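Local structure of ferritin heavy chain (Trichoplusia ni, 1Z6O) at residues 31-34 against 35-38; 65-68 against 69-72; 75-78 against 79-83; 123-126 against 127-130. The protein forms, with the light chain, the 24-subunit shell of a secreted ferritin and probably oxidises the ferrous iron that is stored there as ferric hydroxide. All coordinates share one frame; numbering follows the deposited sequence.

Contact 1: residues 31-34 against 35-38; sequences MEVG and ASLQ. With FE (Fe (III) ion), chain B.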
loop_
_atom_site.group_PDB
_atom_site.type_symbol
_atom_site.label_atom_id
_atom_site.label_comp_id
_atom_site.label_asym_id
_atom_site.label_seq_id
_atom_site.Cartn_x
_atom_site.Cartn_y
_atom_site.Cartn_z
ATOM N N MET M 31 -18.779 8.646 -52.602
ATOM C CA MET M 31 -19.924 9.211 -51.897
ATOM C C MET M 31 -19.600 9.507 -50.422
ATOM O O MET M 31 -20.015 10.535 -49.890
ATOM C CB MET M 31 -21.125 8.264 -51.970
ATOM C CG MET M 31 -22.381 8.859 -51.336
ATOM S SD MET M 31 -23.798 7.756 -51.495
ATOM C CE MET M 31 -25.185 8.989 -51.428
ATOM N N GLU M 32 -18.867 8.611 -49.761
ATOM C CA GLU M 32 -18.497 8.829 -48.354
ATOM C C GLU M 32 -17.594 10.061 -48.257
ATOM O O GLU M 32 -17.741 10.877 -47.348
ATOM C CB GLU M 32 -17.744 7.617 -47.780
ATOM C CG GLU M 32 -18.518 6.294 -47.834
ATOM C CD GLU M 32 -19.712 6.222 -46.882
ATOM O OE1 GLU M 32 -20.579 5.339 -47.101
ATOM O OE2 GLU M 32 -19.787 7.012 -45.911
ATOM N N VAL M 33 -16.649 10.188 -49.186
ATOM C CA VAL M 33 -15.753 11.347 -49.177
ATOM C C VAL M 33 -16.564 12.624 -49.395
ATOM O O VAL M 33 -16.344 13.630 -48.714
ATOM C CB VAL M 33 -14.637 11.196 -50.252
ATOM C CG1 VAL M 33 -13.871 12.521 -50.432
ATOM C CG2 VAL M 33 -13.661 10.097 -49.808
ATOM N N GLY M 34 -17.510 12.584 -50.333
ATOM C CA GLY M 34 -18.356 13.747 -50.576
ATOM C C GLY M 34 -19.120 14.127 -49.310
ATOM O O GLY M 34 -19.281 15.308 -48.997
ATOM N N ALA M 35 -19.608 13.131 -48.576
ATOM C CA ALA M 35 -20.325 13.410 -47.338
ATOM C C ALA M 35 -19.366 14.039 -46.318
ATOM O O ALA M 35 -19.759 14.972 -45.616
ATOM C CB ALA M 35 -20.946 12.123 -46.767
ATOM N N SER M 36 -18.117 13.562 -46.237
ATOM C CA SER M 36 -17.183 14.151 -45.273
ATOM C C SER M 36 -16.969 15.628 -45.582
ATOM O O SER M 36 -16.903 16.442 -44.665
ATOM C CB SER M 36 -15.807 13.431 -45.233
ATOM O OG SER M 36 -14.966 13.757 -46.343
ATOM N N LEU M 37 -16.884 15.976 -46.864
ATOM C CA LEU M 37 -16.673 17.376 -47.248
ATOM C C LEU M 37 -17.891 18.240 -46.940
ATOM O O LEU M 37 -17.750 19.398 -46.546
ATOM C CB LEU M 37 -16.338 17.480 -48.742
ATOM C CG LEU M 37 -15.159 16.601 -49.194
ATOM C CD1 LEU M 37 -14.910 16.776 -50.685
ATOM C CD2 LEU M 37 -13.925 16.974 -48.417
ATOM N N GLN M 38 -19.086 17.689 -47.121
ATOM C CA GLN M 38 -20.290 18.466 -46.837
ATOM C C GLN M 38 -20.406 18.708 -45.321
ATOM O O GLN M 38 -20.841 19.778 -44.894
ATOM C CB GLN M 38 -21.542 17.754 -47.383
ATOM C CG GLN M 38 -22.839 18.537 -47.141
ATOM C CD GLN M 38 -22.831 19.899 -47.826
ATOM O OE1 GLN M 38 -23.180 20.017 -48.995
ATOM N NE2 GLN M 38 -22.408 20.931 -47.098
HETATM FE FE FE B . -20.757 7.018 -44.204
HETATM O O HOH W 1 -22.610 7.596 -43.541
HETATM O O HOH W 2 -21.492 5.180 -44.735
#
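S36 and L37 both fold back onto the carbonyl of V33 in the middle of helix 19-47, part of the four-helix bundle of the ferritin subunit. The hydroxyl OG of S36 donates to V33 O over 2.7 Å, approaching in the carbonyl plane on a lone pair. The same oxygen also receives the helical N-H of L37, so two donors grip it. OG reaches it because chi1 of S36 is 76°, which sets the hydroxyl between the backbone N and the carbonyl carbon; OG also bonds to Y53 OH of a neighbouring light chain. L37 leans over the same carbonyl, its CG 3.2 Å from V33 O. Its branch CD1 comes within 4.4 Å of V33 CG1, a loose apolar meeting one helical turn apart. The methyl CB of A35 rests against E32 O at 3.5 Å, while Q38 carries its amide away to R99 O. E32 departs in another direction, toward the iron. Its CG lies beside the backbone N, and a bend at chi2 (-70°) turns the carboxylate onto the ferric ion of the ferroxidase site. Two waters and, from helix 54-80, E67 and H70 complete the ligands of that ion. Probably helping to fix the carboxylate's rotation, Q28 NE2, one turn earlier on the helix, donates a hydrogen bond to E32 OE1. Binding is through one oxygen: E32 OE2 lies 2.0 Å from the iron, whereas OE1 stands 3.4 Å off.

Contact 2: residues 65-68 against 69-72; sequences SEER and EHAM. With FE (Fe (III) ion), chain B.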
loop_
_atom_site.group_PDB
_atom_site.type_symbol
_atom_site.label_atom_id
_atom_site.label_comp_id
_atom_site.label_asym_id
_atom_site.label_seq_id
_atom_site.Cartn_x
_atom_site.Cartn_y
_atom_site.Cartn_z
ATOM N N SER M 65 -15.236 13.574 -39.834
ATOM C CA SER M 65 -14.160 12.610 -39.601
ATOM C C SER M 65 -14.678 11.175 -39.670
ATOM O O SER M 65 -13.978 10.272 -40.132
ATOM C CB SER M 65 -13.497 12.871 -38.240
ATOM O OG SER M 65 -12.786 14.097 -38.293
ATOM N N GLU M 66 -15.904 10.961 -39.210
ATOM C CA GLU M 66 -16.494 9.628 -39.263
ATOM C C GLU M 66 -16.722 9.200 -40.726
ATOM O O GLU M 66 -16.491 8.043 -41.078
ATOM C CB GLU M 66 -17.827 9.612 -38.506
ATOM C CG GLU M 66 -18.396 8.225 -38.289
ATOM C CD GLU M 66 -17.645 7.442 -37.213
ATOM O OE1 GLU M 66 -16.409 7.266 -37.332
ATOM O OE2 GLU M 66 -18.299 6.998 -36.243
ATOM N N GLU M 67 -17.180 10.112 -41.581
ATOM C CA GLU M 67 -17.402 9.746 -42.989
ATOM C C GLU M 67 -16.064 9.415 -43.659
ATOM O O GLU M 67 -15.987 8.541 -44.529
ATOM C CB GLU M 67 -18.102 10.873 -43.763
ATOM C CG GLU M 67 -19.562 11.141 -43.335
ATOM C CD GLU M 67 -20.450 9.882 -43.377
ATOM O OE1 GLU M 67 -20.215 9.004 -44.237
ATOM O OE2 GLU M 67 -21.398 9.777 -42.560
ATOM N N ARG M 68 -15.011 10.128 -43.276
ATOM C CA ARG M 68 -13.687 9.839 -43.824
ATOM C C ARG M 68 -13.302 8.417 -43.396
ATOM O O ARG M 68 -12.727 7.660 -44.181
ATOM C CB ARG M 68 -12.667 10.861 -43.303
ATOM C CG ARG M 68 -11.206 10.550 -43.639
ATOM C CD ARG M 68 -10.313 11.764 -43.270
ATOM N NE ARG M 68 -8.884 11.502 -43.475
ATOM C CZ ARG M 68 -8.084 10.939 -42.575
ATOM N NH1 ARG M 68 -6.796 10.744 -42.859
ATOM N NH2 ARG M 68 -8.563 10.584 -41.387
ATOM N N GLU M 69 -13.609 8.048 -42.152
ATOM C CA GLU M 69 -13.302 6.687 -41.688
ATOM C C GLU M 69 -14.121 5.654 -42.489
ATOM O O GLU M 69 -13.634 4.559 -42.762
ATOM C CB GLU M 69 -13.628 6.508 -40.197
ATOM C CG GLU M 69 -12.753 7.314 -39.228
ATOM C CD GLU M 69 -11.269 6.948 -39.307
ATOM O OE1 GLU M 69 -10.953 5.743 -39.446
ATOM O OE2 GLU M 69 -10.419 7.863 -39.217
ATOM N N HIS M 70 -15.366 5.981 -42.839
ATOM C CA HIS M 70 -16.191 5.049 -43.628
ATOM C C HIS M 70 -15.530 4.811 -44.983
ATOM O O HIS M 70 -15.484 3.679 -45.472
ATOM C CB HIS M 70 -17.607 5.606 -43.874
ATOM C CG HIS M 70 -18.453 5.682 -42.643
ATOM N ND1 HIS M 70 -19.696 6.287 -42.630
ATOM C CD2 HIS M 70 -18.232 5.244 -41.379
ATOM C CE1 HIS M 70 -20.198 6.222 -41.409
ATOM N NE2 HIS M 70 -19.330 5.594 -40.632
ATOM N N ALA M 71 -15.047 5.882 -45.607
ATOM C CA ALA M 71 -14.378 5.739 -46.897
ATOM C C ALA M 71 -13.158 4.823 -46.738
ATOM O O ALA M 71 -12.924 3.929 -47.556
ATOM C CB ALA M 71 -13.932 7.106 -47.418
ATOM N N MET M 72 -12.380 5.045 -45.683
ATOM C CA MET M 72 -11.192 4.223 -45.448
ATOM C C MET M 72 -11.542 2.749 -45.233
ATOM O O MET M 72 -10.811 1.864 -45.693
ATOM C CB MET M 72 -10.401 4.755 -44.235
ATOM C CG MET M 72 -9.733 6.107 -44.490
ATOM S SD MET M 72 -8.996 6.916 -43.017
ATOM C CE MET M 72 -8.858 5.523 -41.848
HETATM FE FE FE B . -20.757 7.018 -44.204
HETATM O O HOH W 3 -11.174 10.412 -40.040
HETATM O O HOH W 1 -22.610 7.596 -43.541
HETATM O O HOH W 4 -7.566 8.052 -39.296
HETATM O O HOH W 2 -21.492 5.180 -44.735
#
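The carboxylate oxygen OE2 of E69 is gripped by two waters, one of which, 2.8 Å from E69 OE2, also donates to S65 O and accepts from R68 NH2 in the guanidinium plane. The direct ion pair between R68 NH2 and E69 OE2 is long, 3.9 Å, and the second water supplements it, weakly on the arginine side. R68 is extended along its chain, and the sulfur of M72 sits over one face of its guanidinium, with SD 4.0 Å from NH2. The guanidinium is engaged by a neighbouring light chain, where D81 forms a salt bridge with NH1 and W84 makes a cation-pi contact.

The iron lies on a different side of the helix. E67 OE1 binds it at 2.1 Å and H70 ND1 at 2.0 Å, and the carboxylate plane stands at 90° to the imidazole. One face of the ring lies over the backbone oxygen of E66, whose contact with H70 CD2 is 3.3 Å, and E66 CG approaches the ring at NE2. This pairing of glutamate and histidine three residues apart is the E-x-x-H element of the ferritin diiron site. Helix 54-80 thus lies between several neighbours: E67 and A71 pack on helix 19-47, which supplies E32 to the iron, E67 OE2 comes close to the like-charged carboxylate of E116 on helix 105-132, and S65 and R68 meet the light chain.

Contact 3: residues 75-78 against 79-83; sequences IEYL and LMRGE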
loop_
_atom_site.group_PDB
_atom_site.type_symbol
_atom_site.label_atom_id
_atom_site.label_comp_id
_atom_site.label_asym_id
_atom_site.label_seq_id
_atom_site.Cartn_x
_atom_site.Cartn_y
_atom_site.Cartn_z
ATOM N N ILE M 75 -12.229 1.165 -48.609
ATOM C CA ILE M 75 -10.967 0.999 -49.329
ATOM C C ILE M 75 -10.209 -0.209 -48.752
ATOM O O ILE M 75 -9.674 -1.033 -49.505
ATOM C CB ILE M 75 -10.085 2.272 -49.208
ATOM C CG1 ILE M 75 -10.716 3.406 -50.030
ATOM C CG2 ILE M 75 -8.644 1.977 -49.683
ATOM C CD1 ILE M 75 -10.108 4.791 -49.746
ATOM N N GLU M 76 -10.156 -0.321 -47.425
ATOM C CA GLU M 76 -9.463 -1.459 -46.804
ATOM C C GLU M 76 -10.109 -2.784 -47.205
ATOM O O GLU M 76 -9.423 -3.793 -47.345
ATOM C CB GLU M 76 -9.475 -1.351 -45.270
ATOM C CG GLU M 76 -8.632 -0.200 -44.721
ATOM C CD GLU M 76 -7.136 -0.475 -44.785
ATOM O OE1 GLU M 76 -6.354 0.498 -44.737
ATOM O OE2 GLU M 76 -6.735 -1.660 -44.867
ATOM N N TYR M 77 -11.430 -2.795 -47.361
ATOM C CA TYR M 77 -12.101 -4.036 -47.751
ATOM C C TYR M 77 -11.624 -4.440 -49.158
ATOM O O TYR M 77 -11.274 -5.595 -49.402
ATOM C CB TYR M 77 -13.633 -3.855 -47.754
ATOM C CG TYR M 77 -14.341 -5.171 -47.987
ATOM C CD1 TYR M 77 -14.732 -5.968 -46.910
ATOM C CD2 TYR M 77 -14.491 -5.684 -49.281
ATOM C CE1 TYR M 77 -15.245 -7.258 -47.113
ATOM C CE2 TYR M 77 -14.999 -6.972 -49.497
ATOM C CZ TYR M 77 -15.366 -7.752 -48.406
ATOM O OH TYR M 77 -15.793 -9.048 -48.597
ATOM N N LEU M 78 -11.617 -3.493 -50.091
ATOM C CA LEU M 78 -11.160 -3.805 -51.449
ATOM C C LEU M 78 -9.712 -4.323 -51.433
ATOM O O LEU M 78 -9.378 -5.278 -52.136
ATOM C CB LEU M 78 -11.252 -2.559 -52.350
ATOM C CG LEU M 78 -12.674 -2.030 -52.630
ATOM C CD1 LEU M 78 -12.595 -0.823 -53.566
ATOM C CD2 LEU M 78 -13.531 -3.132 -53.266
ATOM N N LEU M 79 -8.853 -3.694 -50.635
ATOM C CA LEU M 79 -7.451 -4.115 -50.562
ATOM C C LEU M 79 -7.340 -5.543 -50.027
ATOM O O LEU M 79 -6.526 -6.336 -50.510
ATOM C CB LEU M 79 -6.649 -3.164 -49.653
ATOM C CG LEU M 79 -6.430 -1.737 -50.191
ATOM C CD1 LEU M 79 -5.967 -0.820 -49.046
ATOM C CD2 LEU M 79 -5.384 -1.765 -51.328
ATOM N N MET M 80 -8.150 -5.867 -49.021
ATOM C CA MET M 80 -8.127 -7.210 -48.441
ATOM C C MET M 80 -8.512 -8.267 -49.484
ATOM O O MET M 80 -7.991 -9.385 -49.462
ATOM C CB MET M 80 -9.099 -7.303 -47.249
ATOM C CG MET M 80 -9.311 -8.745 -46.753
ATOM S SD MET M 80 -10.543 -8.897 -45.430
ATOM C CE MET M 80 -12.085 -8.638 -46.427
ATOM N N ARG M 81 -9.428 -7.912 -50.386
ATOM C CA ARG M 81 -9.882 -8.840 -51.429
ATOM C C ARG M 81 -8.920 -8.934 -52.622
ATOM O O ARG M 81 -9.173 -9.678 -53.574
ATOM C CB ARG M 81 -11.298 -8.452 -51.907
ATOM C CG ARG M 81 -12.391 -8.680 -50.831
ATOM C CD ARG M 81 -12.597 -10.183 -50.539
ATOM N NE ARG M 81 -13.184 -10.881 -51.690
ATOM C CZ ARG M 81 -14.486 -10.908 -51.986
ATOM N NH1 ARG M 81 -15.377 -10.284 -51.214
ATOM N NH2 ARG M 81 -14.905 -11.548 -53.078
ATOM N N GLY M 82 -7.822 -8.184 -52.577
ATOM C CA GLY M 82 -6.845 -8.264 -53.655
ATOM C C GLY M 82 -6.994 -7.210 -54.734
ATOM O O GLY M 82 -6.336 -7.287 -55.773
ATOM N N GLU M 83 -7.845 -6.217 -54.493
ATOM C CA GLU M 83 -8.063 -5.156 -55.472
ATOM C C GLU M 83 -7.143 -3.962 -55.238
ATOM O O GLU M 83 -6.307 -3.967 -54.332
ATOM C CB GLU M 83 -9.520 -4.682 -55.414
ATOM C CG GLU M 83 -10.548 -5.788 -55.701
ATOM C CD GLU M 83 -10.459 -6.311 -57.143
ATOM O OE1 GLU M 83 -9.959 -5.574 -58.019
ATOM O OE2 GLU M 83 -10.902 -7.450 -57.404
#
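R81 folds back along Y77 at the C-terminal end of helix 54-80, its CB starting 3.7 Å from L78 O. CG then nears the tyrosine ring, 3.4 Å from Y77 CE2, and CD passes 3.9 Å from Y77 OH. With chi1, chi2 and chi3 all about -68°, the chain bends twice beyond CG and brings NH1 to the phenol, where it donates to Y77 OH at 2.9 Å. The hydroxyl lies in the guanidinium plane, although the two flat groups stand 76° apart. Over one face of the same ring sits the methyl of M80, a CH-pi contact with CE 4.0 Å from the centroid.

The helix itself ends in a Schellman motif: E83 N bonds to L78 O at 3.0 Å and G82 N to L79 O, with G82 at positive phi (96°). R81 and Y77 have stronger partners elsewhere, D138 for NH1 and H140 for the phenol, so the pair ties the helix end to the start of helix 139-168. With D138 near, the buried guanidinium probably keeps its charge, and the phenol oxygen has two polar partners, R81 NH1 and H140 ND1.

Contact 4: residues 123-126 against 127-130; sequences IRNV and IKAC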
loop_
_atom_site.group_PDB
_atom_site.type_symbol
_atom_site.label_atom_id
_atom_site.label_comp_id
_atom_site.label_asym_id
_atom_site.label_seq_id
_atom_site.Cartn_x
_atom_site.Cartn_y
_atom_site.Cartn_z
ATOM N N ILE M 123 -25.981 2.421 -50.143
ATOM C CA ILE M 123 -25.375 1.184 -49.635
ATOM C C ILE M 123 -26.281 -0.012 -49.977
ATOM O O ILE M 123 -25.795 -1.077 -50.344
ATOM C CB ILE M 123 -25.154 1.263 -48.093
ATOM C CG1 ILE M 123 -24.021 2.265 -47.802
ATOM C CG2 ILE M 123 -24.782 -0.127 -47.523
ATOM C CD1 ILE M 123 -23.973 2.732 -46.359
ATOM N N ARG M 124 -27.596 0.162 -49.851
ATOM C CA ARG M 124 -28.516 -0.924 -50.193
ATOM C C ARG M 124 -28.360 -1.265 -51.684
ATOM O O ARG M 124 -28.486 -2.427 -52.076
ATOM C CB ARG M 124 -29.972 -0.534 -49.849
ATOM C CG ARG M 124 -30.268 -0.532 -48.312
ATOM C CD ARG M 124 -31.674 0.036 -48.016
ATOM N NE ARG M 124 -32.626 -0.593 -48.918
ATOM C CZ ARG M 124 -33.162 -1.792 -48.733
ATOM N NH1 ARG M 124 -32.882 -2.498 -47.642
ATOM N NH2 ARG M 124 -33.886 -2.339 -49.699
ATOM N N ASN M 125 -28.082 -0.264 -52.518
ATOM C CA ASN M 125 -27.866 -0.536 -53.941
ATOM C C ASN M 125 -26.534 -1.246 -54.190
ATOM O O ASN M 125 -26.417 -2.028 -55.129
ATOM C CB ASN M 125 -27.952 0.752 -54.766
ATOM C CG ASN M 125 -29.393 1.186 -54.978
ATOM O OD1 ASN M 125 -30.277 0.344 -55.148
ATOM N ND2 ASN M 125 -29.637 2.487 -54.977
ATOM N N VAL M 126 -25.523 -0.984 -53.362
ATOM C CA VAL M 126 -24.245 -1.701 -53.513
ATOM C C VAL M 126 -24.517 -3.166 -53.134
ATOM O O VAL M 126 -24.049 -4.104 -53.789
ATOM C CB VAL M 126 -23.150 -1.146 -52.562
ATOM C CG1 VAL M 126 -21.854 -1.971 -52.715
ATOM C CG2 VAL M 126 -22.874 0.338 -52.883
ATOM N N ILE M 127 -25.277 -3.360 -52.059
ATOM C CA ILE M 127 -25.619 -4.708 -51.616
ATOM C C ILE M 127 -26.339 -5.463 -52.751
ATOM O O ILE M 127 -26.008 -6.618 -53.054
ATOM C CB ILE M 127 -26.518 -4.650 -50.348
ATOM C CG1 ILE M 127 -25.650 -4.278 -49.132
ATOM C CG2 ILE M 127 -27.220 -5.995 -50.123
ATOM C CD1 ILE M 127 -26.472 -3.891 -47.888
ATOM N N LYS M 128 -27.313 -4.813 -53.382
ATOM C CA LYS M 128 -28.039 -5.452 -54.489
ATOM C C LYS M 128 -27.096 -5.843 -55.623
ATOM O O LYS M 128 -27.172 -6.957 -56.149
ATOM C CB LYS M 128 -29.112 -4.523 -55.070
ATOM C CG LYS M 128 -30.225 -4.152 -54.136
ATOM C CD LYS M 128 -31.320 -3.397 -54.890
ATOM C CE LYS M 128 -32.332 -2.772 -53.932
ATOM N NZ LYS M 128 -31.757 -1.627 -53.164
ATOM N N ALA M 129 -26.221 -4.925 -56.019
ATOM C CA ALA M 129 -25.279 -5.217 -57.097
ATOM C C ALA M 129 -24.356 -6.384 -56.744
ATOM O O ALA M 129 -24.075 -7.244 -57.581
ATOM C CB ALA M 129 -24.434 -3.973 -57.420
ATOM N N CYS M 130 -23.887 -6.415 -55.499
ATOM C CA CYS M 130 -22.964 -7.450 -55.060
ATOM C C CYS M 130 -23.623 -8.797 -54.827
ATOM O O CYS M 130 -22.995 -9.839 -54.994
ATOM C CB CYS M 130 -22.235 -6.990 -53.784
ATOM S SG CYS M 130 -21.168 -5.538 -54.100
HETATM O O HOH W 5 -34.763 -0.969 -52.388
#
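Regular i to i+4 hydrogen bonds carry the backbone from I123 through C130 near the end of helix 105-132, one of the four long helices of the ferritin bundle, with C130 N donating to V126 O at 2.9 Å. The side chains sort into a polar flank and an apolar one. On the polar flank K128 lies alongside N125, both pointing the same way, and its ammonium donates to N125 OD1 over 3.2 Å. The donor stands 46° out of the amide plane, above it and off the lone pairs, so the bond is probably modest in strength. A bend at chi4 (70°) turns NZ back over the helix, which also brings it to 4.1 Å from R124 NH2. These like charges share one water, which accepts from both R124 NH2 and K128 NZ and probably eases their repulsion. The arginine is anchored in another copy of this protein, bonding through NH1 to N137 O and meeting the ring of F136 in a cation-pi contact; Y139 of that subunit packs on R124, I127 and K128.

The apolar flank faces the bundle. I123 and I127 touch through their branches, CG2 of the first to CD1 of the second at 4.1 Å, and rest on helix 139-168. V126 packs against the sulfur of C130 one turn on, and that sulfur forms a disulfide to C21 at the start of helix 19-47. SG lies 3.9 Å from V126 CG1 and 3.2 Å from V126 O.

Contacts 1 and 2 are the metal-binding pair: helix 19-47 and helix 54-80 meet there, sharing one iron and its two waters, with centres 9 Å apart. Contact 1 is buried, whereas contact 2 is only partly so, with a hydrated charged flank turned to the light chain. Contacts 3 and 4 lie toward one end of the bundle and bind no metal; they too are largely buried, though far from the chain centre and partly against other subunits. Contact 3 continues helix 54-80 to its end and differs in joining aromatic and cationic groups to a helix terminus. Contact 4 relies instead on aliphatic packing and a disulfide inward, with charged groups outward against another heavy chain.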